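PDB 2V2G: peroxiredoxin 6 from Arenicola marina, which probably reduces hydrogen peroxide and organic hydroperoxides to water and alcohols as a thiol-dependent antioxidant peroxidase. Local coordinates for residues P10-D15 against R104-K109; F35-P38 against V44-T47; A75-W80 against Y96-D101; E117-S120 against P124-C127. The protein carries 1 engineered substitution. One frame throughout, in Å; residues are numbered along the deposited sequence.

Contact 1. Residues P10-D15 against R104-K109; sequences PNFEAD and RELAVK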
# COMPACT_ATOMS: atom_id res chain seq x y z
N PRO A 10 -6.29 15.68 8.42
CA PRO A 10 -7.06 16.95 8.39
C PRO A 10 -8.54 16.80 8.78
O PRO A 10 -9.26 15.86 8.35
CB PRO A 10 -6.89 17.46 6.93
CG PRO A 10 -6.27 16.36 6.22
CD PRO A 10 -5.60 15.41 7.15
N ASN A 11 -8.99 17.77 9.61
CA ASN A 11 -10.38 17.83 10.06
C ASN A 11 -11.18 18.64 9.04
O ASN A 11 -11.68 19.77 9.26
CB ASN A 11 -10.48 18.42 11.45
CG ASN A 11 -11.83 18.23 12.06
OD1 ASN A 11 -12.68 17.49 11.53
ND2 ASN A 11 -12.03 18.88 13.18
N PHE A 12 -11.29 18.02 7.88
CA PHE A 12 -11.84 18.69 6.72
C PHE A 12 -13.37 18.76 6.75
O PHE A 12 -14.01 17.90 7.40
CB PHE A 12 -11.33 18.08 5.40
CG PHE A 12 -11.72 16.65 5.18
CD1 PHE A 12 -12.96 16.33 4.67
CD2 PHE A 12 -10.85 15.61 5.47
CE1 PHE A 12 -13.34 15.02 4.43
CE2 PHE A 12 -11.23 14.27 5.25
CZ PHE A 12 -12.47 13.98 4.73
N GLU A 13 -13.91 19.76 6.05
CA GLU A 13 -15.34 19.95 5.80
C GLU A 13 -15.55 19.60 4.32
O GLU A 13 -14.88 20.19 3.46
CB GLU A 13 -15.79 21.40 6.12
CG GLU A 13 -15.39 21.74 7.53
CD GLU A 13 -15.91 23.04 8.08
OE1 GLU A 13 -17.00 23.51 7.63
OE2 GLU A 13 -15.24 23.59 9.01
N ALA A 14 -16.43 18.66 4.02
CA ALA A 14 -16.72 18.28 2.63
C ALA A 14 -18.22 18.00 2.45
O ALA A 14 -18.89 17.62 3.39
CB ALA A 14 -15.94 17.04 2.27
N ASP A 15 -18.73 18.17 1.23
CA ASP A 15 -20.03 17.61 0.88
C ASP A 15 -19.89 16.11 0.52
O ASP A 15 -18.82 15.57 0.14
CB ASP A 15 -20.66 18.30 -0.31
CG ASP A 15 -22.23 18.35 -0.26
OD1 ASP A 15 -22.95 17.61 0.49
OD2 ASP A 15 -22.77 19.18 -1.03
N ARG A 104 -10.95 19.96 -5.71
CA ARG A 104 -9.64 19.28 -5.58
C ARG A 104 -8.82 19.64 -4.34
O ARG A 104 -7.67 19.18 -4.21
CB ARG A 104 -8.78 19.45 -6.84
CG ARG A 104 -9.23 18.58 -7.99
CD ARG A 104 -10.56 18.91 -8.59
NE ARG A 104 -10.81 18.05 -9.78
CZ ARG A 104 -11.94 17.97 -10.44
NH1 ARG A 104 -12.99 18.72 -10.12
NH2 ARG A 104 -12.02 17.12 -11.47
N GLU A 105 -9.43 20.33 -3.37
CA GLU A 105 -8.73 20.67 -2.14
C GLU A 105 -8.13 19.44 -1.46
O GLU A 105 -7.00 19.46 -1.03
CB GLU A 105 -9.68 21.36 -1.16
CG GLU A 105 -9.09 21.59 0.25
CD GLU A 105 -9.77 22.72 1.03
OE1 GLU A 105 -11.01 22.92 0.88
OE2 GLU A 105 -9.06 23.42 1.79
N LEU A 106 -8.90 18.37 -1.31
CA LEU A 106 -8.43 17.18 -0.62
C LEU A 106 -7.48 16.38 -1.50
O LEU A 106 -6.50 15.82 -1.00
CB LEU A 106 -9.59 16.31 -0.15
CG LEU A 106 -10.35 16.85 1.06
CD1 LEU A 106 -11.52 15.86 1.40
CD2 LEU A 106 -9.38 16.97 2.25
N ALA A 107 -7.75 16.35 -2.80
CA ALA A 107 -6.86 15.61 -3.72
C ALA A 107 -5.45 16.16 -3.56
O ALA A 107 -4.48 15.39 -3.47
CB ALA A 107 -7.32 15.79 -5.19
N VAL A 108 -5.31 17.46 -3.51
CA VAL A 108 -4.02 18.09 -3.35
C VAL A 108 -3.49 17.93 -1.91
O VAL A 108 -2.36 17.52 -1.72
CB VAL A 108 -4.09 19.57 -3.75
CG1 VAL A 108 -2.80 20.32 -3.36
CG2 VAL A 108 -4.39 19.65 -5.27
N LYS A 109 -4.30 18.26 -0.91
CA LYS A 109 -3.85 18.17 0.47
C LYS A 109 -3.28 16.79 0.85
O LYS A 109 -2.25 16.68 1.54
CB LYS A 109 -5.03 18.55 1.43
CG LYS A 109 -4.72 18.66 2.91
CD LYS A 109 -5.47 19.85 3.57
CE LYS A 109 -4.98 20.05 5.05
NZ LYS A 109 -5.97 20.76 6.01
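Phe12 and Leu106 meet in the apolar layer between the central sheet of the thioredoxin-like fold and the short helix 105-109, just before strand 13-16 begins. One methyl of the leucine, CD1, stands above the middle of the Phe12 ring in a CH-pi contact, 3.6 Å from the centroid and 14° off the ring normal. The other methyl, CD2, lies 3.8 Å from Phe12 CG, so one methyl covers the middle of the face and the other its root. Phe12 can offer that face because its CG is tucked between the backbone N and the carbonyl carbon (chi1 64°); the ring also stacks with Phe23 and touches Ile99. Ahead of it, Asn11 centres an inverse gamma turn, closed by a weak bond from Phe12 N to Pro10 O, 3.0 Å long. Pro10 and Lys109 form the outer end of the contact. The lysine chain, bent at chi2, slides past the proline ring until its NZ lies 3.5 Å from Pro10 CB and its CE 3.7 Å from the same atom. The rigid proline ring, just ahead of the turn, offers a fixed apolar surface, which the exposed lysine follows with CE and NZ. With no hydrogen bond joining the segments, attachment here is by dispersion and CH-pi attraction, buried at Phe12 and Leu106 and more exposed at Lys109.

Contact 2. Residues F35-P38 against V44-T47; sequences FSHP and VSTT. Engineered in segment 44-47: Ser45 (natural residue Cys). With BEZ (benzoic acid), chain E.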
# COMPACT_ATOMS: atom_id res chain seq x y z
N PHE A 35 -10.95 6.06 1.30
CA PHE A 35 -10.37 5.56 0.05
C PHE A 35 -10.91 6.34 -1.09
O PHE A 35 -12.08 6.76 -1.06
CB PHE A 35 -10.60 4.07 -0.11
CG PHE A 35 -12.01 3.64 -0.22
CD1 PHE A 35 -12.81 3.57 0.90
CD2 PHE A 35 -12.50 3.18 -1.45
CE1 PHE A 35 -14.19 3.15 0.81
CE2 PHE A 35 -13.81 2.71 -1.55
CZ PHE A 35 -14.63 2.69 -0.42
N SER A 36 -10.07 6.65 -2.07
CA SER A 36 -10.48 7.44 -3.21
C SER A 36 -10.51 6.59 -4.48
O SER A 36 -9.94 5.50 -4.58
CB SER A 36 -9.56 8.63 -3.43
OG SER A 36 -8.25 8.17 -3.78
N HIS A 37 -11.18 7.15 -5.50
CA HIS A 37 -11.15 6.64 -6.83
C HIS A 37 -11.23 7.77 -7.87
O HIS A 37 -11.66 8.88 -7.56
CB HIS A 37 -12.30 5.65 -7.09
CG HIS A 37 -13.66 6.30 -7.05
ND1 HIS A 37 -14.32 6.55 -5.87
CD2 HIS A 37 -14.47 6.73 -8.04
CE1 HIS A 37 -15.47 7.17 -6.14
NE2 HIS A 37 -15.58 7.31 -7.45
N PRO A 38 -10.73 7.52 -9.09
CA PRO A 38 -10.59 8.64 -10.06
C PRO A 38 -11.87 9.30 -10.54
O PRO A 38 -11.97 10.51 -10.54
CB PRO A 38 -9.75 8.03 -11.19
CG PRO A 38 -9.11 6.84 -10.59
CD PRO A 38 -10.05 6.30 -9.57
N VAL A 44 -13.18 -0.12 -13.36
CA VAL A 44 -12.42 -0.62 -12.16
C VAL A 44 -12.98 -0.05 -10.87
O VAL A 44 -13.14 -0.76 -9.90
CB VAL A 44 -10.88 -0.38 -12.29
CG1 VAL A 44 -10.14 -0.62 -10.93
CG2 VAL A 44 -10.33 -1.28 -13.46
N SER A 45 -13.26 1.25 -10.89
CA SER A 45 -13.82 1.95 -9.73
C SER A 45 -15.11 1.28 -9.28
O SER A 45 -15.35 1.13 -8.06
CB SER A 45 -14.08 3.40 -10.02
OG SER A 45 -12.87 4.11 -10.26
N THR A 46 -15.90 0.86 -10.24
CA THR A 46 -17.18 0.17 -9.93
C THR A 46 -16.90 -1.16 -9.27
O THR A 46 -17.51 -1.52 -8.24
CB THR A 46 -18.10 0.03 -11.17
OG1 THR A 46 -18.26 1.28 -11.81
CG2 THR A 46 -19.57 -0.44 -10.80
N THR A 47 -15.98 -1.95 -9.85
CA THR A 47 -15.59 -3.21 -9.18
C THR A 47 -15.07 -3.02 -7.74
O THR A 47 -15.30 -3.85 -6.87
CB THR A 47 -14.54 -4.04 -10.01
OG1 THR A 47 -13.24 -3.44 -9.94
CG2 THR A 47 -15.01 -4.18 -11.47
C BEZ E . -11.47 2.75 -14.18
O1 BEZ E . -11.55 1.76 -15.04
O2 BEZ E . -12.04 2.86 -13.01
C1 BEZ E . -10.64 3.84 -14.73
C2 BEZ E . -10.80 5.13 -14.26
C3 BEZ E . -10.04 6.13 -14.79
C4 BEZ E . -9.15 5.85 -15.83
C5 BEZ E . -8.96 4.55 -16.30
C6 BEZ E . -9.72 3.53 -15.75
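Ser45 OG, the hydroxyl of an engineered serine standing where the natural protein has its predicted peroxidatic cysteine, is held by a hydrogen bond with Arg128 NH1 and a weak one with Thr42 OG1. Across the contact it meets carbon: His37 CB and Pro38 CD each lie 3.6 Å from Ser45 OG, so the end of the strand 31-36 region forms an apolar wall against the first turn of helix 43-54. The histidine CG sits between backbone N and carbonyl carbon (chi1 67°), an arrangement in which CB and the CD2 corner of the ring come close to the serine. The imidazole is fixed by a hydrogen bond between NE2 and Asp40 OD1. Benzoic acid fills the pocket at this helix end. Its two oxygens are taken by consecutive amides: Ser45 N gives its hydrogen to O2 over 2.9 Å at 156°, and Val44 N gives its own to O1 over 3.0 Å at 159°. Arg128 NH2 and Thr42 OG1 also bind the ligand. One turn on, Thr47 OG1 donates to Val44 O over 2.7 Å, in the carbonyl plane on a lone pair. The amides in the first turn of a helix, together with an arginine, would stabilise an anionic carboxylate, and the pair of oxygens held next to residue 45 is consistent with the way a peroxide might be received in this family.

Contact 3. Residues A75-W80 against Y96-D101; sequences ADHKEW and YPIIAD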
# COMPACT_ATOMS: atom_id res chain seq x y z
N ALA A 75 -24.63 14.39 -6.88
CA ALA A 75 -25.67 13.83 -7.76
C ALA A 75 -25.16 12.64 -8.59
O ALA A 75 -25.80 11.59 -8.66
CB ALA A 75 -26.24 14.95 -8.65
N ASP A 76 -23.96 12.79 -9.15
CA ASP A 76 -23.30 11.68 -9.85
C ASP A 76 -22.98 10.48 -8.92
O ASP A 76 -23.15 9.30 -9.27
CB ASP A 76 -22.01 12.19 -10.50
CG ASP A 76 -22.26 12.86 -11.82
OD1 ASP A 76 -23.42 12.97 -12.22
OD2 ASP A 76 -21.27 13.32 -12.43
N HIS A 77 -22.53 10.77 -7.70
CA HIS A 77 -22.31 9.71 -6.73
C HIS A 77 -23.59 8.94 -6.46
O HIS A 77 -23.58 7.72 -6.43
CB HIS A 77 -21.81 10.27 -5.41
CG HIS A 77 -20.43 10.83 -5.47
ND1 HIS A 77 -19.93 11.69 -4.52
CD2 HIS A 77 -19.41 10.61 -6.34
CE1 HIS A 77 -18.66 11.96 -4.80
NE2 HIS A 77 -18.34 11.35 -5.91
N LYS A 78 -24.69 9.65 -6.26
CA LYS A 78 -25.96 8.98 -5.97
C LYS A 78 -26.42 8.10 -7.13
O LYS A 78 -26.80 6.95 -6.92
CB LYS A 78 -27.03 9.99 -5.52
CG LYS A 78 -26.86 10.34 -4.02
CD LYS A 78 -27.93 11.30 -3.46
CE LYS A 78 -27.44 12.04 -2.19
NZ LYS A 78 -28.45 13.10 -1.85
N GLU A 79 -26.31 8.61 -8.36
CA GLU A 79 -26.71 7.84 -9.53
C GLU A 79 -25.79 6.65 -9.75
O GLU A 79 -26.23 5.52 -9.94
CB GLU A 79 -26.68 8.69 -10.77
CG GLU A 79 -27.23 7.95 -11.99
CD GLU A 79 -27.17 8.75 -13.29
OE1 GLU A 79 -26.64 9.88 -13.30
OE2 GLU A 79 -27.65 8.21 -14.32
N TRP A 80 -24.51 6.91 -9.72
CA TRP A 80 -23.55 5.83 -9.91
C TRP A 80 -23.62 4.76 -8.82
O TRP A 80 -23.32 3.60 -9.08
CB TRP A 80 -22.15 6.41 -10.01
CG TRP A 80 -21.08 5.39 -10.19
CD1 TRP A 80 -20.99 4.42 -11.16
CD2 TRP A 80 -19.93 5.24 -9.37
NE1 TRP A 80 -19.83 3.72 -11.00
CE2 TRP A 80 -19.16 4.19 -9.91
CE3 TRP A 80 -19.46 5.91 -8.24
CZ2 TRP A 80 -17.94 3.78 -9.34
CZ3 TRP A 80 -18.23 5.49 -7.67
CH2 TRP A 80 -17.51 4.43 -8.22
N TYR A 96 -21.76 2.99 2.94
CA TYR A 96 -20.78 4.05 3.27
C TYR A 96 -21.05 5.34 2.46
O TYR A 96 -21.57 5.29 1.33
CB TYR A 96 -19.31 3.60 3.04
CG TYR A 96 -19.07 3.01 1.66
CD1 TYR A 96 -18.92 3.82 0.56
CD2 TYR A 96 -19.10 1.63 1.47
CE1 TYR A 96 -18.77 3.27 -0.74
CE2 TYR A 96 -18.92 1.08 0.18
CZ TYR A 96 -18.79 1.90 -0.90
OH TYR A 96 -18.63 1.37 -2.17
N PRO A 97 -20.65 6.51 3.02
CA PRO A 97 -20.80 7.77 2.24
C PRO A 97 -19.72 7.92 1.15
O PRO A 97 -18.65 7.27 1.24
CB PRO A 97 -20.59 8.87 3.28
CG PRO A 97 -20.42 8.18 4.64
CD PRO A 97 -20.06 6.76 4.36
N ILE A 98 -19.99 8.79 0.17
CA ILE A 98 -18.98 9.15 -0.85
C ILE A 98 -18.84 10.67 -0.82
O ILE A 98 -19.84 11.39 -0.97
CB ILE A 98 -19.36 8.72 -2.27
CG1 ILE A 98 -19.89 7.27 -2.30
CG2 ILE A 98 -18.14 8.85 -3.22
CD1 ILE A 98 -20.25 6.73 -3.74
N ILE A 99 -17.63 11.16 -0.58
CA ILE A 99 -17.29 12.58 -0.52
C ILE A 99 -17.14 13.14 -1.92
O ILE A 99 -16.57 12.44 -2.81
CB ILE A 99 -15.98 12.75 0.24
CG1 ILE A 99 -16.15 12.36 1.69
CG2 ILE A 99 -15.44 14.24 0.07
CD1 ILE A 99 -14.77 12.18 2.41
N ALA A 100 -17.62 14.37 -2.13
CA ALA A 100 -17.49 15.09 -3.42
C ALA A 100 -16.41 16.14 -3.32
O ALA A 100 -16.70 17.19 -2.79
CB ALA A 100 -18.81 15.75 -3.80
N ASP A 101 -15.22 15.91 -3.87
CA ASP A 101 -14.08 16.84 -3.76
C ASP A 101 -13.92 17.68 -5.04
O ASP A 101 -12.87 17.70 -5.74
CB ASP A 101 -12.81 16.03 -3.48
CG ASP A 101 -11.59 16.91 -3.24
OD1 ASP A 101 -11.72 17.99 -2.55
OD2 ASP A 101 -10.50 16.51 -3.72
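Within residues 75-80 of helix 74-88, His77 reaches strand 98-100, its CB directed toward the strand. The methyl CG2 of Ile98 stands over the centre of the imidazole, 3.5 Å from the centroid and only 7° off the normal, a CH-pi contact made by the branch of the isoleucine that lies anti to its backbone N. At the rim of the ring, near its plane, His77 CE1 comes within 2.9 Å of Ile99 O, a short approach for a carbon atom, and within 3.6 Å of Ala100 CA. The small side chain of Ala100 leaves room for this, its CB staying 3.9 Å from His77 CE1. Histidine fits because it is flat enough to slip against the strand and still polar: NE2 is bonded to Ser70 OG. A turn later, Trp80 leans back toward the active-site helix, where its NE1 bonds with Thr46 OG1. The short axes of helix and strand pass 9.1 Å apart at 151°, close to antiparallel. Such packing of a helix against the following strand belongs to the beta-alpha-beta crossover of strand 64-70, helix 74-88 and strand 98-100, part of the thioredoxin-like core of peroxiredoxins.

Contact 4. Residues E117-S120 against P124-C127; sequences ERTS and PLTC. With BEZ (benzoic acid), chain E.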
# COMPACT_ATOMS: atom_id res chain seq x y z
N GLU A 117 -4.61 10.44 -15.15
CA GLU A 117 -6.04 10.58 -15.44
C GLU A 117 -6.45 11.99 -15.06
O GLU A 117 -6.35 12.37 -13.89
CB GLU A 117 -6.92 9.58 -14.70
CG GLU A 117 -6.75 8.17 -15.18
CD GLU A 117 -6.98 8.03 -16.67
OE1 GLU A 117 -8.02 8.58 -17.16
OE2 GLU A 117 -6.16 7.37 -17.37
N ARG A 118 -6.95 12.70 -16.05
CA ARG A 118 -7.49 14.03 -15.91
C ARG A 118 -8.82 14.06 -16.67
O ARG A 118 -9.06 13.22 -17.57
CB ARG A 118 -6.52 15.08 -16.49
CG ARG A 118 -5.27 15.27 -15.63
CD ARG A 118 -4.19 16.15 -16.33
NE ARG A 118 -3.55 15.38 -17.41
CZ ARG A 118 -2.58 14.45 -17.24
NH1 ARG A 118 -2.07 14.18 -16.04
NH2 ARG A 118 -2.11 13.78 -18.27
N THR A 119 -9.68 15.01 -16.35
CA THR A 119 -10.90 15.20 -17.13
C THR A 119 -10.52 15.69 -18.52
O THR A 119 -9.42 16.21 -18.74
CB THR A 119 -11.87 16.23 -16.49
OG1 THR A 119 -11.28 17.53 -16.56
CG2 THR A 119 -12.18 15.84 -15.04
N SER A 120 -11.48 15.56 -19.44
CA SER A 120 -11.33 16.05 -20.81
C SER A 120 -11.06 17.55 -20.84
O SER A 120 -10.50 18.09 -21.80
CB SER A 120 -12.60 15.75 -21.60
OG SER A 120 -13.67 16.57 -21.16
N PRO A 124 -7.46 17.96 -12.64
CA PRO A 124 -6.92 16.79 -11.93
C PRO A 124 -8.00 15.85 -11.36
O PRO A 124 -9.12 16.29 -11.08
CB PRO A 124 -6.11 17.39 -10.77
CG PRO A 124 -5.80 18.75 -11.17
CD PRO A 124 -6.92 19.20 -12.07
N LEU A 125 -7.61 14.63 -11.10
CA LEU A 125 -8.49 13.65 -10.49
C LEU A 125 -7.66 12.87 -9.48
O LEU A 125 -6.41 12.87 -9.54
CB LEU A 125 -9.04 12.68 -11.52
CG LEU A 125 -10.02 13.22 -12.56
CD1 LEU A 125 -10.15 12.17 -13.70
CD2 LEU A 125 -11.38 13.59 -11.83
N THR A 126 -8.32 12.26 -8.52
CA THR A 126 -7.56 11.47 -7.54
C THR A 126 -7.13 10.13 -8.13
O THR A 126 -7.72 9.63 -9.06
CB THR A 126 -8.35 11.18 -6.25
OG1 THR A 126 -9.55 10.44 -6.54
CG2 THR A 126 -8.78 12.45 -5.55
N CYS A 127 -6.10 9.54 -7.51
CA CYS A 127 -5.74 8.15 -7.76
C CYS A 127 -6.61 7.20 -6.92
O CYS A 127 -7.74 7.56 -6.56
CB CYS A 127 -4.23 8.00 -7.52
SG CYS A 127 -3.73 8.15 -5.78
C BEZ E . -11.47 2.75 -14.18
O1 BEZ E . -11.55 1.76 -15.04
O2 BEZ E . -12.04 2.86 -13.01
C1 BEZ E . -10.64 3.84 -14.73
C2 BEZ E . -10.80 5.13 -14.26
C3 BEZ E . -10.04 6.13 -14.79
C4 BEZ E . -9.15 5.85 -15.83
C5 BEZ E . -8.96 4.55 -16.30
C6 BEZ E . -9.72 3.53 -15.75
O HOH W 1 -4.90 14.00 -12.33
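Glu117 and Leu125 meet beside the outer end of the benzoic acid pocket, where two flat groups come together almost at right angles. The para carbon of the ligand, C4, lies over the flat of the Glu117 carboxylate, 3.2 Å from CD, while the ligand ring stands nearly perpendicular to that carboxylate. The acid gets there through a kinked chain: the bend at chi2 (-55°) folds the carboxylate back toward the ring, and Glu117 CG follows at 3.4 Å from C4. The backbone of the same residue faces the other way. Glu117 O is hydrogen-bonded to a water at 2.7 Å, and that water accepts from Leu125 N over 3.0 Å, so it fills the place of a direct strand-to-strand link. The leucine CB lies 3.6 Å from Glu117 O, its CD1 3.8 Å from Arg118 C, and its CD2 meets Thr119 CG2 at 4.0 Å, the two side chains crossing at about a right angle. Threonine serves both demands, turning its methyl to the leucine and its OG1 to Thr121 OG1 and Met123 N within the turn. Farther out, Arg118 CG only grazes Pro124 CA, at 4.3 Å, and the proline carbonyl is taken by Arg104 NE. The ring edge is thus pressed tightly on the carboxylate face, while the hairpin-like pair is joined through a shared water and a leucine rather than by direct backbone bonds.

Overall arrangement
All four contacts reach the same thioredoxin-like sheet. Contacts 2 and 4 share the benzoic acid: contact 2 holds its carboxylate end and contact 4 its ring, with centres about 12 Å apart, and neighbouring strands 31-36 and 124-133 tie them through Ser36 OG and Cys127 O, 2.9 Å apart. Contact 3 backs the active-site region, the Trp80 ring packing on the imidazole of contact 2 with CZ3 3.2 Å from His37 NE2. Contact 1 is more remote, its centre about 18 Å from that of contact 2, yet it joins contact 3 through Asp15 O and Ala100 N at 2.8 Å and packs on contact 4 through Arg104 NH2 and Leu125 CD2 at 3.6 Å.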